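Local coordinates for protein giardin subunit alpha-1 (Giardia intestinalis, PDB 4EVF) that binds calcium and, in a calcium-dependent way, phospholipids such as phosphatidylserine, takes part in parasite attachment, and may support the integrity of the ventral disk, at residues A[23-26]-A[27-31]; A[282-285]-A[286-290]; A[182-185]-A[186-189]; A[5-8]-A[9-12]. All blocks are in the same frame, centred on the assembly; numbering follows the deposited sequence.

Contact 1 (A[23-26]-A[27-31]); sequences IAFI and ASEYS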
loop_
_atom_site.group_PDB
_atom_site.type_symbol
_atom_site.label_atom_id
_atom_site.label_comp_id
_atom_site.label_asym_id
_atom_site.label_seq_id
_atom_site.Cartn_x
_atom_site.Cartn_y
_atom_site.Cartn_z
ATOM N N ILE A 23 -2.521 4.619 -21.720
ATOM C CA ILE A 23 -3.525 4.584 -20.660
ATOM C C ILE A 23 -2.847 4.789 -19.309
ATOM O O ILE A 23 -3.325 5.555 -18.470
ATOM C CB ILE A 23 -4.320 3.269 -20.669
ATOM C CG1 ILE A 23 -5.085 3.124 -21.988
ATOM C CG2 ILE A 23 -5.235 3.172 -19.446
ATOM C CD1 ILE A 23 -5.583 1.719 -22.242
ATOM N N ALA A 24 -1.720 4.112 -19.110
ATOM C CA ALA A 24 -0.937 4.278 -17.899
ATOM C C ALA A 24 -0.486 5.724 -17.751
ATOM O O ALA A 24 -0.521 6.280 -16.653
ATOM C CB ALA A 24 0.280 3.320 -17.899
ATOM N N PHE A 25 -0.084 6.345 -18.853
ATOM C CA PHE A 25 0.419 7.711 -18.767
ATOM C C PHE A 25 -0.672 8.688 -18.334
ATOM O O PHE A 25 -0.438 9.570 -17.497
ATOM C CB PHE A 25 1.040 8.186 -20.082
ATOM C CG PHE A 25 1.466 9.627 -20.038
ATOM C CD1 PHE A 25 2.552 10.013 -19.275
ATOM C CD2 PHE A 25 0.754 10.602 -20.725
ATOM C CE1 PHE A 25 2.935 11.341 -19.207
ATOM C CE2 PHE A 25 1.132 11.927 -20.666
ATOM C CZ PHE A 25 2.223 12.300 -19.906
ATOM N N ILE A 26 -1.852 8.542 -18.928
ATOM C CA ILE A 26 -2.989 9.384 -18.565
ATOM C C ILE A 26 -3.370 9.144 -17.112
ATOM O O ILE A 26 -3.616 10.084 -16.361
ATOM C CB ILE A 26 -4.210 9.123 -19.461
ATOM C CG1 ILE A 26 -3.904 9.535 -20.907
ATOM C CG2 ILE A 26 -5.411 9.888 -18.937
ATOM C CD1 ILE A 26 -4.807 8.893 -21.934
ATOM N N ALA A 27 -3.413 7.880 -16.704
ATOM C CA ALA A 27 -3.756 7.575 -15.324
ATOM C C ALA A 27 -2.748 8.217 -14.376
ATOM O O ALA A 27 -3.114 8.673 -13.294
ATOM C CB ALA A 27 -3.832 6.073 -15.106
ATOM N N SER A 28 -1.483 8.267 -14.802
ATOM C CA SER A 28 -0.382 8.724 -13.951
ATOM C C SER A 28 -0.439 10.232 -13.707
ATOM O O SER A 28 0.162 10.748 -12.767
ATOM C CB SER A 28 0.956 8.374 -14.601
ATOM O OG SER A 28 1.321 9.328 -15.587
ATOM N N GLU A 29 -1.159 10.929 -14.577
ATOM C CA GLU A 29 -1.243 12.381 -14.539
ATOM C C GLU A 29 -2.193 12.902 -13.460
ATOM O O GLU A 29 -2.177 14.090 -13.140
ATOM C CB GLU A 29 -1.720 12.888 -15.899
ATOM C CG GLU A 29 -0.716 12.724 -17.009
ATOM C CD GLU A 29 0.436 13.680 -16.844
ATOM O OE1 GLU A 29 1.401 13.336 -16.130
ATOM O OE2 GLU A 29 0.362 14.792 -17.408
ATOM N N TYR A 30 -3.014 12.010 -12.912
ATOM C CA TYR A 30 -4.157 12.401 -12.092
ATOM C C TYR A 30 -4.328 11.550 -10.846
ATOM O O TYR A 30 -4.102 10.332 -10.863
ATOM C CB TYR A 30 -5.439 12.312 -12.918
ATOM C CG TYR A 30 -5.433 13.186 -14.144
ATOM C CD1 TYR A 30 -5.590 14.563 -14.035
ATOM C CD2 TYR A 30 -5.262 12.643 -15.413
ATOM C CE1 TYR A 30 -5.577 15.367 -15.149
ATOM C CE2 TYR A 30 -5.247 13.445 -16.531
ATOM C CZ TYR A 30 -5.412 14.808 -16.389
ATOM O OH TYR A 30 -5.406 15.621 -17.493
ATOM N N SER A 31 -4.768 12.199 -9.773
ATOM C CA SER A 31 -4.975 11.553 -8.482
ATOM C C SER A 31 -6.148 10.591 -8.552
ATOM O O SER A 31 -6.887 10.580 -9.530
ATOM C CB SER A 31 -5.306 12.598 -7.430
ATOM O OG SER A 31 -6.610 13.092 -7.681
#

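Contact 2 (A[282-285]-A[286-290]); sequences KRMA and PILRT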
loop_
_atom_site.group_PDB
_atom_site.type_symbol
_atom_site.label_atom_id
_atom_site.label_comp_id
_atom_site.label_asym_id
_atom_site.label_seq_id
_atom_site.Cartn_x
_atom_site.Cartn_y
_atom_site.Cartn_z
ATOM N N LYS A 282 8.784 -7.009 -20.515
ATOM C CA LYS A 282 8.714 -5.972 -21.539
ATOM C C LYS A 282 7.411 -5.176 -21.513
ATOM O O LYS A 282 7.408 -3.983 -21.804
ATOM C CB LYS A 282 8.888 -6.604 -22.922
ATOM C CG LYS A 282 9.780 -5.806 -23.836
ATOM C CD LYS A 282 10.168 -6.604 -25.068
ATOM C CE LYS A 282 9.000 -6.794 -26.011
ATOM N NZ LYS A 282 9.433 -7.564 -27.213
ATOM N N ARG A 283 6.315 -5.859 -21.201
ATOM C CA ARG A 283 4.984 -5.248 -21.145
ATOM C C ARG A 283 4.760 -4.487 -19.831
ATOM O O ARG A 283 4.449 -3.293 -19.837
ATOM C CB ARG A 283 3.909 -6.328 -21.340
ATOM C CG ARG A 283 2.475 -5.812 -21.392
ATOM C CD ARG A 283 1.491 -6.969 -21.426
ATOM N NE ARG A 283 0.094 -6.532 -21.446
ATOM C CZ ARG A 283 -0.932 -7.329 -21.162
ATOM N NH1 ARG A 283 -0.715 -8.593 -20.827
ATOM N NH2 ARG A 283 -2.174 -6.865 -21.201
ATOM N N MET A 284 4.934 -5.175 -18.708
ATOM C CA MET A 284 4.639 -4.598 -17.397
ATOM C C MET A 284 5.543 -3.433 -17.017
ATOM O O MET A 284 5.080 -2.437 -16.453
ATOM C CB MET A 284 4.738 -5.671 -16.310
ATOM C CG MET A 284 4.617 -5.125 -14.894
ATOM S SD MET A 284 2.956 -4.466 -14.546
ATOM C CE MET A 284 1.998 -5.977 -14.578
ATOM N N ALA A 285 6.835 -3.559 -17.303
ATOM C CA ALA A 285 7.800 -2.566 -16.834
ATOM C C ALA A 285 7.518 -1.119 -17.275
ATOM O O ALA A 285 7.548 -0.203 -16.451
ATOM C CB ALA A 285 9.222 -2.978 -17.193
ATOM N N PRO A 286 7.272 -0.899 -18.576
ATOM C CA PRO A 286 7.012 0.485 -18.983
ATOM C C PRO A 286 5.755 1.038 -18.310
ATOM O O PRO A 286 5.680 2.227 -18.009
ATOM C CB PRO A 286 6.819 0.386 -20.507
ATOM C CG PRO A 286 6.607 -1.061 -20.796
ATOM C CD PRO A 286 7.347 -1.814 -19.730
ATOM N N ILE A 287 4.781 0.171 -18.084
ATOM C CA ILE A 287 3.568 0.581 -17.400
ATOM C C ILE A 287 3.910 1.069 -15.995
ATOM O O ILE A 287 3.513 2.166 -15.610
ATOM C CB ILE A 287 2.533 -0.551 -17.348
ATOM C CG1 ILE A 287 1.995 -0.835 -18.754
ATOM C CG2 ILE A 287 1.403 -0.197 -16.380
ATOM C CD1 ILE A 287 1.144 -2.084 -18.849
ATOM N N LEU A 288 4.664 0.266 -15.239
ATOM C CA LEU A 288 5.016 0.650 -13.874
ATOM C C LEU A 288 5.863 1.926 -13.821
ATOM O O LEU A 288 5.572 2.835 -13.033
ATOM C CB LEU A 288 5.706 -0.503 -13.122
ATOM C CG LEU A 288 4.912 -1.779 -12.823
ATOM C CD1 LEU A 288 5.797 -2.806 -12.077
ATOM C CD2 LEU A 288 3.622 -1.484 -12.034
ATOM N N ARG A 289 6.881 2.007 -14.664
ATOM C CA ARG A 289 7.725 3.181 -14.704
ATOM C C ARG A 289 6.920 4.453 -15.050
ATOM O O ARG A 289 7.196 5.484 -14.559
ATOM C CB ARG A 289 8.934 3.039 -15.632
ATOM C CG ARG A 289 10.045 2.122 -15.154
ATOM C CD ARG A 289 11.158 2.001 -16.174
ATOM N NE ARG A 289 12.102 3.062 -15.973
ATOM C CZ ARG A 289 13.269 3.182 -16.571
ATOM N NH1 ARG A 289 13.684 2.288 -17.411
ATOM N NH2 ARG A 289 14.033 4.194 -16.290
ATOM N N THR A 290 5.934 4.347 -15.899
ATOM C CA THR A 290 5.065 5.481 -16.206
ATOM C C THR A 290 4.300 5.921 -14.949
ATOM O O THR A 290 4.331 7.095 -14.556
ATOM C CB THR A 290 4.062 5.139 -17.321
ATOM O OG1 THR A 290 4.767 4.701 -18.490
ATOM C CG2 THR A 290 3.217 6.358 -17.673
#

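Contact 3 (A[182-185]-A[186-189]); sequences PSAE and YRPI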
loop_
_atom_site.group_PDB
_atom_site.type_symbol
_atom_site.label_atom_id
_atom_site.label_comp_id
_atom_site.label_asym_id
_atom_site.label_seq_id
_atom_site.Cartn_x
_atom_site.Cartn_y
_atom_site.Cartn_z
ATOM N N PRO A 182 0.944 7.934 17.117
ATOM C CA PRO A 182 0.678 8.749 15.931
ATOM C C PRO A 182 1.942 8.860 15.098
ATOM O O PRO A 182 3.028 8.894 15.662
ATOM C CB PRO A 182 0.284 10.116 16.518
ATOM C CG PRO A 182 -0.168 9.813 17.935
ATOM C CD PRO A 182 0.740 8.687 18.370
ATOM N N SER A 183 1.806 8.888 13.776
ATOM C CA SER A 183 2.967 8.981 12.903
ATOM C C SER A 183 3.802 10.215 13.204
ATOM O O SER A 183 5.035 10.160 13.216
ATOM C CB SER A 183 2.538 9.011 11.435
ATOM O OG SER A 183 1.885 7.810 11.078
ATOM N N ALA A 184 3.126 11.339 13.439
ATOM C CA ALA A 184 3.834 12.591 13.658
ATOM C C ALA A 184 4.794 12.482 14.839
ATOM O O ALA A 184 5.825 13.134 14.852
ATOM C CB ALA A 184 2.850 13.738 13.861
ATOM N N GLU A 185 4.443 11.651 15.820
ATOM C CA GLU A 185 5.269 11.460 17.012
ATOM C C GLU A 185 6.320 10.398 16.772
ATOM O O GLU A 185 7.422 10.449 17.322
ATOM C CB GLU A 185 4.394 11.053 18.203
ATOM C CG GLU A 185 3.243 12.016 18.469
ATOM C CD GLU A 185 2.620 11.843 19.841
ATOM O OE1 GLU A 185 2.804 10.765 20.463
ATOM O OE2 GLU A 185 1.950 12.795 20.306
ATOM N N TYR A 186 5.981 9.423 15.942
ATOM C CA TYR A 186 6.898 8.304 15.723
ATOM C C TYR A 186 8.259 8.758 15.207
ATOM O O TYR A 186 9.297 8.331 15.716
ATOM C CB TYR A 186 6.285 7.285 14.770
ATOM C CG TYR A 186 7.152 6.054 14.578
ATOM C CD1 TYR A 186 7.152 5.035 15.524
ATOM C CD2 TYR A 186 7.965 5.914 13.455
ATOM C CE1 TYR A 186 7.934 3.897 15.352
ATOM C CE2 TYR A 186 8.752 4.772 13.275
ATOM C CZ TYR A 186 8.731 3.772 14.230
ATOM O OH TYR A 186 9.505 2.630 14.079
ATOM N N ARG A 187 8.247 9.640 14.212
ATOM C CA ARG A 187 9.475 10.097 13.559
ATOM C C ARG A 187 10.508 10.663 14.541
ATOM O O ARG A 187 11.681 10.260 14.517
ATOM C CB ARG A 187 9.132 11.101 12.448
ATOM C CG ARG A 187 7.849 10.711 11.697
ATOM C CD ARG A 187 7.537 11.572 10.474
ATOM N NE ARG A 187 6.585 10.884 9.594
ATOM C CZ ARG A 187 5.293 11.188 9.474
ATOM N NH1 ARG A 187 4.765 12.203 10.160
ATOM N NH2 ARG A 187 4.525 10.481 8.648
ATOM N N PRO A 188 10.090 11.602 15.415
ATOM C CA PRO A 188 11.035 12.101 16.428
ATOM C C PRO A 188 11.497 11.002 17.395
ATOM O O PRO A 188 12.647 11.004 17.825
ATOM C CB PRO A 188 10.225 13.169 17.182
ATOM C CG PRO A 188 8.774 12.962 16.756
ATOM C CD PRO A 188 8.826 12.362 15.392
ATOM N N ILE A 189 10.599 10.087 17.740
ATOM C CA ILE A 189 10.955 8.953 18.589
ATOM C C ILE A 189 12.023 8.058 17.939
ATOM O O ILE A 189 12.974 7.628 18.599
ATOM C CB ILE A 189 9.712 8.137 18.964
ATOM C CG1 ILE A 189 8.808 8.995 19.858
ATOM C CG2 ILE A 189 10.114 6.821 19.686
ATOM C CD1 ILE A 189 7.486 8.394 20.182
#

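Contact 4 (A[5-8]-A[9-12]); sequences TDIA and NELK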
loop_
_atom_site.group_PDB
_atom_site.type_symbol
_atom_site.label_atom_id
_atom_site.label_comp_id
_atom_site.label_asym_id
_atom_site.label_seq_id
_atom_site.Cartn_x
_atom_site.Cartn_y
_atom_site.Cartn_z
ATOM N N THR A 5 -14.219 15.871 -19.731
ATOM C CA THR A 5 -14.746 15.279 -20.953
ATOM C C THR A 5 -13.627 15.094 -21.979
ATOM O O THR A 5 -13.596 14.107 -22.715
ATOM C CB THR A 5 -15.885 16.122 -21.567
ATOM O OG1 THR A 5 -15.481 17.496 -21.627
ATOM C CG2 THR A 5 -17.155 16.002 -20.728
ATOM N N ASP A 6 -12.694 16.038 -22.016
ATOM C CA ASP A 6 -11.592 15.944 -22.962
ATOM C C ASP A 6 -10.580 14.859 -22.577
ATOM O O ASP A 6 -10.093 14.141 -23.448
ATOM C CB ASP A 6 -10.911 17.296 -23.146
ATOM C CG ASP A 6 -11.754 18.262 -23.955
ATOM O OD1 ASP A 6 -12.377 17.828 -24.949
ATOM O OD2 ASP A 6 -11.800 19.454 -23.597
ATOM N N ILE A 7 -10.280 14.743 -21.284
ATOM C CA ILE A 7 -9.477 13.622 -20.786
ATOM C C ILE A 7 -10.163 12.295 -21.079
ATOM O O ILE A 7 -9.511 11.310 -21.438
ATOM C CB ILE A 7 -9.256 13.706 -19.268
ATOM C CG1 ILE A 7 -8.730 15.087 -18.878
ATOM C CG2 ILE A 7 -8.315 12.588 -18.785
ATOM C CD1 ILE A 7 -8.794 15.343 -17.392
ATOM N N ALA A 8 -11.481 12.251 -20.901
ATOM C CA ALA A 8 -12.212 11.025 -21.198
ATOM C C ALA A 8 -12.039 10.665 -22.672
ATOM O O ALA A 8 -11.947 9.485 -23.024
ATOM C CB ALA A 8 -13.690 11.163 -20.834
ATOM N N ASN A 9 -11.989 11.681 -23.533
ATOM C CA ASN A 9 -11.745 11.442 -24.960
ATOM C C ASN A 9 -10.335 10.910 -25.229
ATOM O O ASN A 9 -10.157 9.981 -26.028
ATOM C CB ASN A 9 -12.004 12.694 -25.807
ATOM C CG ASN A 9 -11.857 12.420 -27.305
ATOM O OD1 ASN A 9 -10.825 12.726 -27.910
ATOM N ND2 ASN A 9 -12.880 11.811 -27.898
ATOM N N GLU A 10 -9.336 11.502 -24.579
ATOM C CA GLU A 10 -7.970 10.974 -24.670
ATOM C C GLU A 10 -7.968 9.490 -24.354
ATOM O O GLU A 10 -7.406 8.669 -25.093
ATOM C CB GLU A 10 -7.043 11.671 -23.681
ATOM C CG GLU A 10 -6.783 13.139 -23.958
ATOM C CD GLU A 10 -5.799 13.730 -22.969
ATOM O OE1 GLU A 10 -4.613 13.313 -22.975
ATOM O OE2 GLU A 10 -6.215 14.598 -22.171
ATOM N N LEU A 11 -8.593 9.146 -23.238
ATOM C CA LEU A 11 -8.678 7.752 -22.822
ATOM C C LEU A 11 -9.378 6.864 -23.847
ATOM O O LEU A 11 -8.945 5.742 -24.099
ATOM C CB LEU A 11 -9.349 7.636 -21.451
ATOM C CG LEU A 11 -8.398 7.977 -20.303
ATOM C CD1 LEU A 11 -9.166 8.310 -19.019
ATOM C CD2 LEU A 11 -7.407 6.834 -20.084
ATOM N N LYS A 12 -10.457 7.369 -24.437
ATOM C CA LYS A 12 -11.201 6.631 -25.456
ATOM C C LYS A 12 -10.293 6.219 -26.616
ATOM O O LYS A 12 -10.331 5.081 -27.095
ATOM C CB LYS A 12 -12.342 7.501 -25.992
ATOM C CG LYS A 12 -13.210 6.816 -27.031
ATOM C CD LYS A 12 -14.095 5.756 -26.393
ATOM C CE LYS A 12 -14.937 5.020 -27.428
ATOM N NZ LYS A 12 -15.640 3.855 -26.809
#

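Contact 1 (A[23-26]-A[27-31])
The C-terminal turns of helix 20-28 in the first annexin repeat hold this contact, where F25 and I26 meet S28, E29 and Y30 as the helix gives way to the link toward helix 32-46. E29 folds back over the F25 ring. A turn at chi2 (-71°) brings its carboxylate back over the ring, where the two planes lie 17° apart, stacked; E29 CD comes to 3.8 Å from F25 CZ. E29 CG sits over the same ring as a CH-pi contact, 4.3 Å from the centroid. F25 CG is anti to the backbone N (chi1 176°), and this swings the ring along the helix toward the glutamate. The hydroxyl of S28 donates to the carbonyl of the preceding turn, a bond common in helices, with S28 OG 2.6 Å from F25 O; S28 N and E29 N add only weak bonds to that oxygen. The regular ladder runs through A27 N to I23 O at 2.9 Å and S28 N to A24 O at 2.9 Å. It then tightens: E29 N turns to I26 O at 3.2 Å, approaching from above the carbonyl plane. The same oxygen lies at the edge of the Y30 ring, with Y30 CD2 3.2 Å from I26 O. Outside the segment, I26 and Y30 pack on helix 4-16, A24 and F25 on helix 284-292, and S28 O accepts from R293. The i to i+3 bond of E29 N, followed by the extended backbone of Y30, is typical of a helix C-terminus, here within the all-helical annexin fold.

Contact 2 (A[282-285]-A[286-290])
M284 and L288 meet on one flank of helix 284-292, one turn apart. The thioether of M284 lies against the branch point of the leucine, M284 SD to L288 CG being 3.7 Å, and M284 CG reaches L288 CD1 at 3.8 Å. M284 starts out anti to its own amide nitrogen (chi1 173°) and then turns at chi2 and chi3, which curls the thioether back over L288. Round the turn, P286 fits into the beginning of the helix. Its nitrogen carries no hydrogen, and its ring carbons lie against two carbonyl oxygens of the preceding residues: P286 CD is 3.0 Å from K282 O, and P286 CG is 3.2 Å from R283 O. The backbone then pairs normally, with L288 N to M284 O at 3.0 Å and R289 N to A285 O at 2.9 Å. P286 O is gripped twice by T290, through its amide and its hydroxyl, T290 OG1 lying 2.7 Å from P286 O, and the two donors reach it from opposite faces of the carbonyl plane. Further out, the carboxylate of D281 accepts from the backbone N of M284. R283 reaches away to a salt bridge with E20 and a hydrogen bond to G60 O, while M284 and L288 pack on helices 62-70 and 245-255. A proline in the first turn, where it costs no bond within the helix, is typical of a helix N-terminus, here that of the last helix of this annexin chain.

Contact 3 (A[182-185]-A[186-189])
The guanidinium of R187 has the carbonyl oxygen S183 O over one face, 3.5 Å above the plane and offset toward the rim, while R187 NH1 lies 3.6 Å from A184 CA at an oblique angle. This is the N-terminal part of helix 183-196 in the third annexin repeat, with P182 at the N-cap position. The arginine, extended from CG to NE, runs back along the turn, its R187 NH2 coming to 3.7 Å from S183 CB; beyond the segment, R187 NE donates to L225 O. Y186 N bonds to P182 O at 3.0 Å, in the carbonyl plane. The tyrosine ring leads away from the turn, because CG stands anti to the backbone N (chi1 -176°), and it packs on helix 211-225, where its hydroxyl hydrogen-bonds H221. E185 also reaches outward, its carboxylate bound by S150 and R151. P188 brings no N-H to the ladder, and the helix kinks there: P188 CD comes 3.1 Å from A184 O. The next amide resumes the pattern, with I189 N 3.2 Å from E185 O and I189 CG1 also 3.2 Å from that oxygen.

Contact 4 (A[5-8]-A[9-12])
I7 and E10 lie athwart each other on helix 4-16, the aliphatic chain of the isoleucine passing the carboxylate end of the glutamate at an angle. E10 is extended beyond CG and runs back along the helix toward its N-terminus, which sets E10 OE2 at 4.2 Å from I7 CG1 and 3.7 Å from I7 CA. With CG anti to the carbonyl carbon (chi1 -67°), the E10 chain lies close along the preceding turn, E10 CG being 3.5 Å from D6 O. On the other flank of I7 comes L11, one turn further on, and here the touch is loose, I7 CG2 to L11 CD1 being 4.4 Å. This is the opening helix of the first annexin repeat. I7 and L11 line its buried side, against I38 of helix 32-46 and I26 of helix 20-28, with E10 also touching I26. K12 leaves on a different heading: its CG is anti to the backbone N (chi1 -178°), and a bend at chi2 carries the chain away from the turn toward Y42 and Y46 of helix 32-46. Beneath the side chains four successive i to i+4 bonds run without a break. The run opens with N9 N to T5 O and goes on with E10 N to D6 O at 3.0 Å; L11 N meets I7 O at 3.0 Å, almost straight at the hydrogen (170°), and K12 N closes on A8 O at 2.9 Å.

How the contacts relate
From the N terminus the order is contact 4, contact 1, contact 3, contact 2. Each lies within one continuous segment and closes no more than helical turns, and they follow in series without nesting or crossing. Contact 4 and contact 1 belong to successive helices of the first repeat and touch through I7, L11 and E10 against I26 and Y30. Contact 2, near the C terminus in the fourth repeat, packs on contact 1 where T290 and I287 meet A24, F25 and S28, so residues 23-31 touch both helix 4-16 and helix 284-292. Contact 3, in the third repeat, lies apart, its centre about 32 Å from that of contact 1.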